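Local coordinates for protein 2-aminomuconate 6-semialdehyde dehydrogenase (PDB 4U3W) that probably catalyses the NAD-dependent oxidation of 2-aminomuconate 6-semialdehyde to 2-aminomuconate, as a member of the aldehyde dehydrogenase family, at residues Gly167-Trp172 with Val194-Glu199; Gly190-Ala195 with Pro219-Leu224; Thr300-Val305 with Gly346-Arg351. All coordinates share one frame; numbering follows the deposited sequence.

Contact 1 of 3, residues Gly167-Trp172 with Val194-Glu199; sequences GIISPW and VAKPSE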
loop_
_atom_site.group_PDB
_atom_site.type_symbol
_atom_site.label_atom_id
_atom_site.label_comp_id
_atom_site.label_asym_id
_atom_site.label_seq_id
_atom_site.Cartn_x
_atom_site.Cartn_y
_atom_site.Cartn_z
ATOM N N GLY A 167 27.323 6.328 6.133
ATOM C CA GLY A 167 28.496 5.664 6.656
ATOM C C GLY A 167 28.121 4.215 6.995
ATOM O O GLY A 167 27.131 3.991 7.686
ATOM N N ILE A 168 28.903 3.255 6.495
ATOM C CA ILE A 168 28.559 1.816 6.591
ATOM C C ILE A 168 29.698 1.092 7.297
ATOM O O ILE A 168 30.839 1.096 6.819
ATOM C CB ILE A 168 28.322 1.187 5.204
ATOM C CG1 ILE A 168 27.035 1.783 4.537
ATOM C CG2 ILE A 168 28.197 -0.381 5.331
ATOM C CD1 ILE A 168 26.807 1.301 3.112
ATOM N N ILE A 169 29.411 0.519 8.458
ATOM C CA ILE A 169 30.423 -0.213 9.181
ATOM C C ILE A 169 29.991 -1.693 9.240
ATOM O O ILE A 169 28.953 -1.999 9.816
ATOM C CB ILE A 169 30.602 0.334 10.554
ATOM C CG1 ILE A 169 31.246 1.750 10.441
ATOM C CG2 ILE A 169 31.566 -0.510 11.360
ATOM C CD1 ILE A 169 31.002 2.590 11.607
ATOM N N SER A 170 30.732 -2.587 8.607
ATOM C CA SER A 170 30.178 -3.947 8.450
ATOM C C SER A 170 31.029 -4.992 9.155
ATOM O O SER A 170 32.227 -4.764 9.435
ATOM C CB SER A 170 29.976 -4.289 6.946
ATOM O OG SER A 170 31.197 -4.371 6.297
ATOM N N PRO A 171 30.394 -6.127 9.517
ATOM C CA PRO A 171 31.022 -7.127 10.378
ATOM C C PRO A 171 31.900 -8.141 9.615
ATOM O O PRO A 171 31.897 -8.190 8.379
ATOM C CB PRO A 171 29.804 -7.831 11.026
ATOM C CG PRO A 171 28.764 -7.795 9.925
ATOM C CD PRO A 171 28.954 -6.453 9.248
ATOM N N TRP A 172 32.618 -8.982 10.357
ATOM C CA TRP A 172 33.501 -9.947 9.733
ATOM C C TRP A 172 32.837 -11.300 9.426
ATOM O O TRP A 172 33.451 -12.168 8.783
ATOM C CB TRP A 172 34.732 -10.215 10.619
ATOM C CG TRP A 172 34.451 -10.435 12.096
ATOM C CD1 TRP A 172 34.665 -9.533 13.105
ATOM C CD2 TRP A 172 33.983 -11.646 12.735
ATOM N NE1 TRP A 172 34.313 -10.087 14.318
ATOM C CE2 TRP A 172 33.898 -11.380 14.123
ATOM C CE3 TRP A 172 33.621 -12.927 12.263
ATOM C CZ2 TRP A 172 33.475 -12.348 15.055
ATOM C CZ3 TRP A 172 33.199 -13.896 13.192
ATOM C CH2 TRP A 172 33.116 -13.601 14.570
ATOM N N VAL A 194 30.434 5.918 2.316
ATOM C CA VAL A 194 31.757 5.735 2.869
ATOM C C VAL A 194 31.659 4.484 3.735
ATOM O O VAL A 194 30.920 4.471 4.725
ATOM C CB VAL A 194 32.220 6.919 3.737
ATOM C CG1 VAL A 194 33.625 6.596 4.407
ATOM C CG2 VAL A 194 32.304 8.179 2.895
ATOM N N ALA A 195 32.362 3.432 3.318
ATOM C CA ALA A 195 32.159 2.128 3.903
ATOM C C ALA A 195 33.442 1.568 4.482
ATOM O O ALA A 195 34.465 1.538 3.817
ATOM C CB ALA A 195 31.610 1.151 2.857
ATOM N N LYS A 196 33.345 1.059 5.701
ATOM C CA LYS A 196 34.514 0.495 6.378
ATOM C C LYS A 196 34.258 -0.962 6.744
ATOM O O LYS A 196 33.520 -1.226 7.678
ATOM C CB LYS A 196 34.850 1.231 7.663
ATOM C CG LYS A 196 36.303 0.685 8.212
ATOM C CD LYS A 196 36.455 0.727 9.666
ATOM C CE LYS A 196 35.896 -0.404 10.426
ATOM N NZ LYS A 196 36.773 -1.599 10.520
ATOM N N PRO A 197 34.858 -1.901 6.008
ATOM C CA PRO A 197 34.645 -3.327 6.333
ATOM C C PRO A 197 35.488 -3.706 7.525
ATOM O O PRO A 197 36.390 -2.946 7.967
ATOM C CB PRO A 197 35.126 -4.065 5.091
ATOM C CG PRO A 197 36.283 -3.111 4.537
ATOM C CD PRO A 197 35.782 -1.690 4.876
ATOM N N SER A 198 35.202 -4.877 8.067
ATOM C CA SER A 198 35.952 -5.334 9.225
ATOM C C SER A 198 37.445 -5.491 8.929
ATOM O O SER A 198 37.853 -5.882 7.826
ATOM C CB SER A 198 35.392 -6.664 9.771
ATOM O OG SER A 198 36.270 -7.100 10.791
ATOM N N GLU A 199 38.269 -5.110 9.923
ATOM C CA GLU A 199 39.707 -5.273 9.787
ATOM C C GLU A 199 40.063 -6.767 9.584
ATOM O O GLU A 199 41.088 -7.057 8.999
ATOM C CB GLU A 199 40.473 -4.694 11.008
ATOM C CG GLU A 199 40.114 -5.350 12.358
ATOM C CD GLU A 199 38.918 -4.687 13.069
ATOM O OE1 GLU A 199 38.103 -3.957 12.431
ATOM O OE2 GLU A 199 38.770 -4.914 14.289
HETATM O O HOH W 1 33.418 -6.643 6.606
HETATM O O HOH W 2 33.845 -2.763 10.389
#
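Ile168 and Lys196 join two parallel strands through a nearly straight bond: Lys196 N donates to Ile168 O over 2.7 Å, at 174°. Ile168 N to Val194 O and Ser170 N to Lys196 O continue the ladder. The Lys196 side chain starts with CB 4.1 Å from Ile168 O. CG, anti to the backbone N, and CD carry it along the Ile169 face of the sheet. CE passes 4.4 Å from Ile169 CG2. Bends at chi3 and chi4, both 83°, turn NZ back toward the chain just after it, where it donates to Pro197 O over 2.9 Å; it also bonds to Gly227 O. NZ also forms a salt bridge with Glu199 OE1, in which the hydrogen bond is weak. Past the strands, one water links Ser170 OG, Pro171 O and Ser198 N. Ser198 OG lies in the plane of the Trp172 ring, at its edge, 3.7 Å from CD1, and bonds to Glu200 N. In relatives this lysine-to-glutamate segment lies at the NAD ribose, so a similar role is probable here. Ile168 and Ala195 face helix 175-188, which connects the two strands as a beta-alpha-beta unit. Ile169, Val194 and Lys196 face helix 233-238, and strand 245-249 pairs with the other edge of strand 153-169.

Contact 2 of 3, residues Gly190-Ala195 with Pro219-Leu224; sequences GNCVVA and PGVFNL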
loop_
_atom_site.group_PDB
_atom_site.type_symbol
_atom_site.label_atom_id
_atom_site.label_comp_id
_atom_site.label_asym_id
_atom_site.label_seq_id
_atom_site.Cartn_x
_atom_site.Cartn_y
_atom_site.Cartn_z
ATOM N N GLY A 190 20.150 6.742 -4.110
ATOM C CA GLY A 190 20.816 7.915 -4.637
ATOM C C GLY A 190 21.769 8.532 -3.647
ATOM O O GLY A 190 22.188 9.687 -3.842
ATOM N N ASN A 191 22.105 7.796 -2.574
ATOM C CA ASN A 191 23.154 8.286 -1.643
ATOM C C ASN A 191 24.554 8.024 -2.142
ATOM O O ASN A 191 24.765 7.097 -2.938
ATOM C CB ASN A 191 23.053 7.620 -0.268
ATOM C CG ASN A 191 21.701 7.774 0.352
ATOM O OD1 ASN A 191 21.387 8.834 0.909
ATOM N ND2 ASN A 191 20.869 6.704 0.281
ATOM N N CYS A 192 25.534 8.774 -1.616
ATOM C CA CYS A 192 26.899 8.328 -1.698
ATOM C C CYS A 192 27.258 7.547 -0.423
ATOM O O CYS A 192 26.584 7.643 0.605
ATOM C CB CYS A 192 27.874 9.532 -1.874
ATOM S SG CYS A 192 27.447 10.390 -3.477
ATOM N N VAL A 193 28.353 6.801 -0.478
ATOM C CA VAL A 193 28.681 5.842 0.581
ATOM C C VAL A 193 30.172 5.984 1.020
ATOM O O VAL A 193 31.042 6.108 0.175
ATOM C CB VAL A 193 28.404 4.399 0.066
ATOM C CG1 VAL A 193 29.159 3.354 0.853
ATOM C CG2 VAL A 193 26.867 4.095 0.009
ATOM N N VAL A 194 30.434 5.918 2.316
ATOM C CA VAL A 194 31.757 5.735 2.869
ATOM C C VAL A 194 31.659 4.484 3.735
ATOM O O VAL A 194 30.920 4.471 4.725
ATOM C CB VAL A 194 32.220 6.919 3.737
ATOM C CG1 VAL A 194 33.625 6.596 4.407
ATOM C CG2 VAL A 194 32.304 8.179 2.895
ATOM N N ALA A 195 32.362 3.432 3.318
ATOM C CA ALA A 195 32.159 2.128 3.903
ATOM C C ALA A 195 33.442 1.568 4.482
ATOM O O ALA A 195 34.465 1.538 3.817
ATOM C CB ALA A 195 31.610 1.151 2.857
ATOM N N PRO A 219 33.264 9.309 -9.509
ATOM C CA PRO A 219 34.203 9.394 -8.369
ATOM C C PRO A 219 33.508 10.008 -7.136
ATOM O O PRO A 219 32.720 10.960 -7.250
ATOM C CB PRO A 219 35.363 10.297 -8.903
ATOM C CG PRO A 219 34.718 11.071 -10.105
ATOM C CD PRO A 219 33.709 10.065 -10.695
ATOM N N GLY A 220 33.742 9.404 -5.967
ATOM C CA GLY A 220 33.119 9.872 -4.726
ATOM C C GLY A 220 31.789 9.243 -4.356
ATOM O O GLY A 220 31.331 9.377 -3.218
ATOM N N VAL A 221 31.162 8.542 -5.302
ATOM C CA VAL A 221 29.879 7.916 -5.000
ATOM C C VAL A 221 30.063 6.723 -4.057
ATOM O O VAL A 221 29.323 6.592 -3.092
ATOM C CB VAL A 221 29.123 7.482 -6.317
ATOM C CG1 VAL A 221 27.927 6.620 -5.993
ATOM C CG2 VAL A 221 28.701 8.738 -7.125
ATOM N N PHE A 222 31.081 5.899 -4.316
ATOM C CA PHE A 222 31.417 4.797 -3.451
ATOM C C PHE A 222 32.887 4.941 -2.941
ATOM O O PHE A 222 33.814 4.977 -3.743
ATOM C CB PHE A 222 31.269 3.456 -4.175
ATOM C CG PHE A 222 31.735 2.292 -3.345
ATOM C CD1 PHE A 222 30.849 1.653 -2.467
ATOM C CD2 PHE A 222 33.042 1.818 -3.455
ATOM C CE1 PHE A 222 31.252 0.563 -1.695
ATOM C CE2 PHE A 222 33.454 0.738 -2.683
ATOM C CZ PHE A 222 32.569 0.115 -1.805
ATOM N N ASN A 223 33.066 4.988 -1.626
ATOM C CA ASN A 223 34.410 5.141 -1.020
ATOM C C ASN A 223 34.621 4.020 -0.003
ATOM O O ASN A 223 33.732 3.731 0.787
ATOM C CB ASN A 223 34.577 6.501 -0.355
ATOM C CG ASN A 223 34.194 7.613 -1.265
ATOM O OD1 ASN A 223 34.997 8.093 -2.059
ATOM N ND2 ASN A 223 32.952 8.017 -1.183
ATOM N N LEU A 224 35.786 3.372 -0.080
ATOM C CA LEU A 224 36.174 2.292 0.829
ATOM C C LEU A 224 37.329 2.739 1.706
ATOM O O LEU A 224 38.344 3.228 1.199
ATOM C CB LEU A 224 36.612 1.058 0.034
ATOM C CG LEU A 224 37.057 -0.117 0.921
ATOM C CD1 LEU A 224 35.840 -0.768 1.515
ATOM C CD2 LEU A 224 37.733 -1.117 0.005
#
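The ring of Phe222 meets Val193 CG1, which approaches obliquely and comes 4.1 Å from CD1. Val193 was modelled in two conformers, so this touch is less certain than the backbone pairing. The other flat group, the Asn223 amide, lies on the opposite side of the sheet. Its ND2 donates to Val193 O over 3.0 Å and to Gly220 O over 2.9 Å, and both acceptors are somewhat tilted from the amide plane. Seen from Gly220, ND2 sits well above the carbonyl plane. Val194 CG2 passes 4.1 Å from ND2, and OD1 accepts from Asn29 N. The amide is thus held at both ends. CG of Asn223 lies beside its own backbone N (chi1 -51°), which brings ND2 back to the carbonyl that Asn223 N already uses. Asn223 N and ND2 reach Val193 O from opposite faces of its plane. Val193 N to Val221 O and Ala195 N to Asn223 O complete the parallel ladder. At its start Cys192 SG packs on Val221 CG2, 4.2 Å away. At its end Leu224 CD1 lies 3.5 Å from Ala195 O. Gly190, with positive phi, is the C-prime residue of a Schellman motif closing the preceding helix. Strand 192-196, helix 203-214 and strand 222-224 form a beta-alpha-beta unit, as expected for the Rossmann-like cofactor domain of aldehyde dehydrogenases.

Contact 3 of 3, residues Thr300-Val305 with Gly346-Arg351; sequences TNAGQV and GPLISR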
loop_
_atom_site.group_PDB
_atom_site.type_symbol
_atom_site.label_atom_id
_atom_site.label_comp_id
_atom_site.label_asym_id
_atom_site.label_seq_id
_atom_site.Cartn_x
_atom_site.Cartn_y
_atom_site.Cartn_z
ATOM N N THR A 300 26.077 -23.491 11.367
ATOM C CA THR A 300 26.349 -22.765 10.118
ATOM C C THR A 300 27.454 -21.701 10.338
ATOM O O THR A 300 27.404 -20.954 11.325
ATOM C CB THR A 300 25.075 -22.071 9.574
ATOM O OG1 THR A 300 24.147 -23.068 9.094
ATOM C CG2 THR A 300 25.421 -21.103 8.405
ATOM N N ASN A 301 28.439 -21.632 9.440
ATOM C CA ASN A 301 29.551 -20.639 9.580
ATOM C C ASN A 301 30.249 -20.759 10.923
ATOM O O ASN A 301 30.614 -19.740 11.523
ATOM C CB ASN A 301 29.012 -19.164 9.400
ATOM C CG ASN A 301 30.106 -18.138 8.993
ATOM O OD1 ASN A 301 31.015 -18.444 8.217
ATOM N ND2 ASN A 301 29.991 -16.890 9.514
ATOM N N ALA A 302 30.385 -21.987 11.414
ATOM C CA ALA A 302 30.963 -22.278 12.725
ATOM C C ALA A 302 30.229 -21.527 13.846
ATOM O O ALA A 302 30.854 -21.109 14.824
ATOM C CB ALA A 302 32.498 -21.972 12.745
ATOM N N GLY A 303 28.898 -21.374 13.712
ATOM C CA GLY A 303 28.097 -20.695 14.736
ATOM C C GLY A 303 28.282 -19.159 14.754
ATOM O O GLY A 303 27.807 -18.476 15.656
ATOM N N GLN A 304 28.936 -18.616 13.734
ATOM C CA GLN A 304 29.233 -17.165 13.683
ATOM C C GLN A 304 28.207 -16.394 12.809
ATOM O O GLN A 304 28.554 -15.732 11.823
ATOM C CB GLN A 304 30.656 -16.961 13.168
ATOM C CG GLN A 304 31.758 -17.611 14.028
ATOM C CD GLN A 304 33.147 -17.531 13.350
ATOM O OE1 GLN A 304 34.091 -16.960 13.913
ATOM N NE2 GLN A 304 33.282 -18.148 12.164
ATOM N N VAL A 305 26.927 -16.536 13.127
ATOM C CA VAL A 305 25.881 -15.742 12.461
ATOM C C VAL A 305 25.086 -15.144 13.575
ATOM O O VAL A 305 24.873 -15.825 14.580
ATOM C CB VAL A 305 25.013 -16.576 11.561
ATOM C CG1 VAL A 305 24.103 -15.653 10.732
ATOM C CG2 VAL A 305 25.876 -17.393 10.636
ATOM N N GLY A 346 34.389 -24.742 8.943
ATOM C CA GLY A 346 35.682 -24.028 8.967
ATOM C C GLY A 346 36.088 -23.521 10.351
ATOM O O GLY A 346 35.449 -23.851 11.336
ATOM N N PRO A 347 37.179 -22.736 10.422
ATOM C CA PRO A 347 37.668 -22.160 11.676
ATOM C C PRO A 347 36.805 -20.941 12.137
ATOM O O PRO A 347 36.018 -20.393 11.345
ATOM C CB PRO A 347 39.092 -21.655 11.294
ATOM C CG PRO A 347 38.977 -21.251 9.878
ATOM C CD PRO A 347 37.974 -22.306 9.255
ATOM N N LEU A 348 36.992 -20.504 13.377
ATOM C CA LEU A 348 36.585 -19.128 13.779
ATOM C C LEU A 348 37.439 -18.094 13.086
ATOM O O LEU A 348 38.490 -18.397 12.455
ATOM C CB LEU A 348 36.680 -18.940 15.287
ATOM C CG LEU A 348 35.843 -19.987 16.037
ATOM C CD1 LEU A 348 36.033 -19.825 17.575
ATOM C CD2 LEU A 348 34.389 -19.990 15.669
ATOM N N ILE A 349 36.977 -16.839 13.170
ATOM C CA ILE A 349 37.563 -15.789 12.382
ATOM C C ILE A 349 39.006 -15.492 12.769
ATOM O O ILE A 349 39.767 -15.030 11.923
ATOM C CB ILE A 349 36.717 -14.458 12.486
ATOM C CG1 ILE A 349 37.163 -13.446 11.448
ATOM C CG2 ILE A 349 36.712 -13.898 13.932
ATOM C CD1 ILE A 349 36.928 -13.966 10.009
ATOM N N SER A 350 39.367 -15.727 14.026
ATOM C CA SER A 350 40.680 -15.237 14.515
ATOM C C SER A 350 41.052 -15.969 15.782
ATOM O O SER A 350 40.178 -16.505 16.457
ATOM C CB SER A 350 40.657 -13.718 14.818
ATOM O OG SER A 350 39.940 -13.534 16.037
ATOM N N ARG A 351 42.332 -15.980 16.135
ATOM C CA ARG A 351 42.691 -16.669 17.370
ATOM C C ARG A 351 42.200 -15.923 18.609
ATOM O O ARG A 351 41.886 -16.545 19.618
ATOM C CB ARG A 351 44.210 -16.923 17.467
ATOM C CG ARG A 351 44.554 -18.202 16.687
ATOM C CD ARG A 351 46.035 -18.489 16.592
ATOM N NE ARG A 351 46.540 -19.141 17.800
ATOM C CZ ARG A 351 46.679 -20.456 17.971
ATOM N NH1 ARG A 351 46.344 -21.313 17.014
ATOM N NH2 ARG A 351 47.192 -20.927 19.112
HETATM O O HOH W 3 35.481 -17.325 10.221
#
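Ala302 and Gly346 mark the nearest backbone approach, with CA atoms 6.3 Å apart, between two loops that form no strand pairing. In the first loop Asn301, Ala302 and Gly303 all have positive phi. This tight left-handed turn is held by bonds from Gly303 N to Thr300 O and from Gln304 N to Asn301 O. It presents Ala302 CB and the Gln304 side chain to the other loop. Gln304 makes the one direct hydrogen bond across. Its OE1 accepts from Ile349 N over 3.0 Å, with the donor in the carbonyl plane, on a lone pair. The N-H is bent at 139°. Extended beyond CG (chi2 172°), the side chain spans the gap between the loops. At the other end of the amide, NE2 donates to Asn301 O over 3.2 Å. That acceptor lies in the amide plane, but NE2 stands above the plane of the Asn301 carbonyl. Gln304 N reaches the same oxygen from the opposite face, so Asn301 O is gripped twice by one residue. NE2 also donates to a water. The glutamine belongs to a Gly-Gln-x-Cys sequence, whose cysteine is the nucleophile in aldehyde dehydrogenases. The loop is therefore probably part of the active site. Asn301 ND2 returns a bond to Gln304 O, and both atoms also bond to Asn173. The apolar part of the contact centres on Leu348 CD2. It lies 3.6 Å from Gln304 CD and 4.0 Å from Ala302 CB. Ala302 CB also sits 3.8 Å from Gly346 O. Leu348 further packs on His353, Arg354 and Val357 of helix 351-366. Ser350 is the N-cap of that helix, its OG accepting from His353 N.

In the fold
All three contacts are buried. Contacts 1 and 2 share strand 192-196 and add a parallel neighbour on either side of it within one mixed sheet. They touch directly, Pro197 CD lying 3.5 Å from Leu224 CD1. Both rest mainly on regular backbone bonds; contact 1 adds a lysine and waters near the strand ends, contact 2 an asparagine amide within the strand. Contact 3 joins two loops instead. It buries less surface and depends on one glutamine amide and a leucine. Trp172 bridges contacts 1 and 3: its CZ3 lies 3.3 Å from Gln304 OE1, and it also packs on Ile349. Contact 2 is remote from contact 3, with nearest atoms about 16 Å apart.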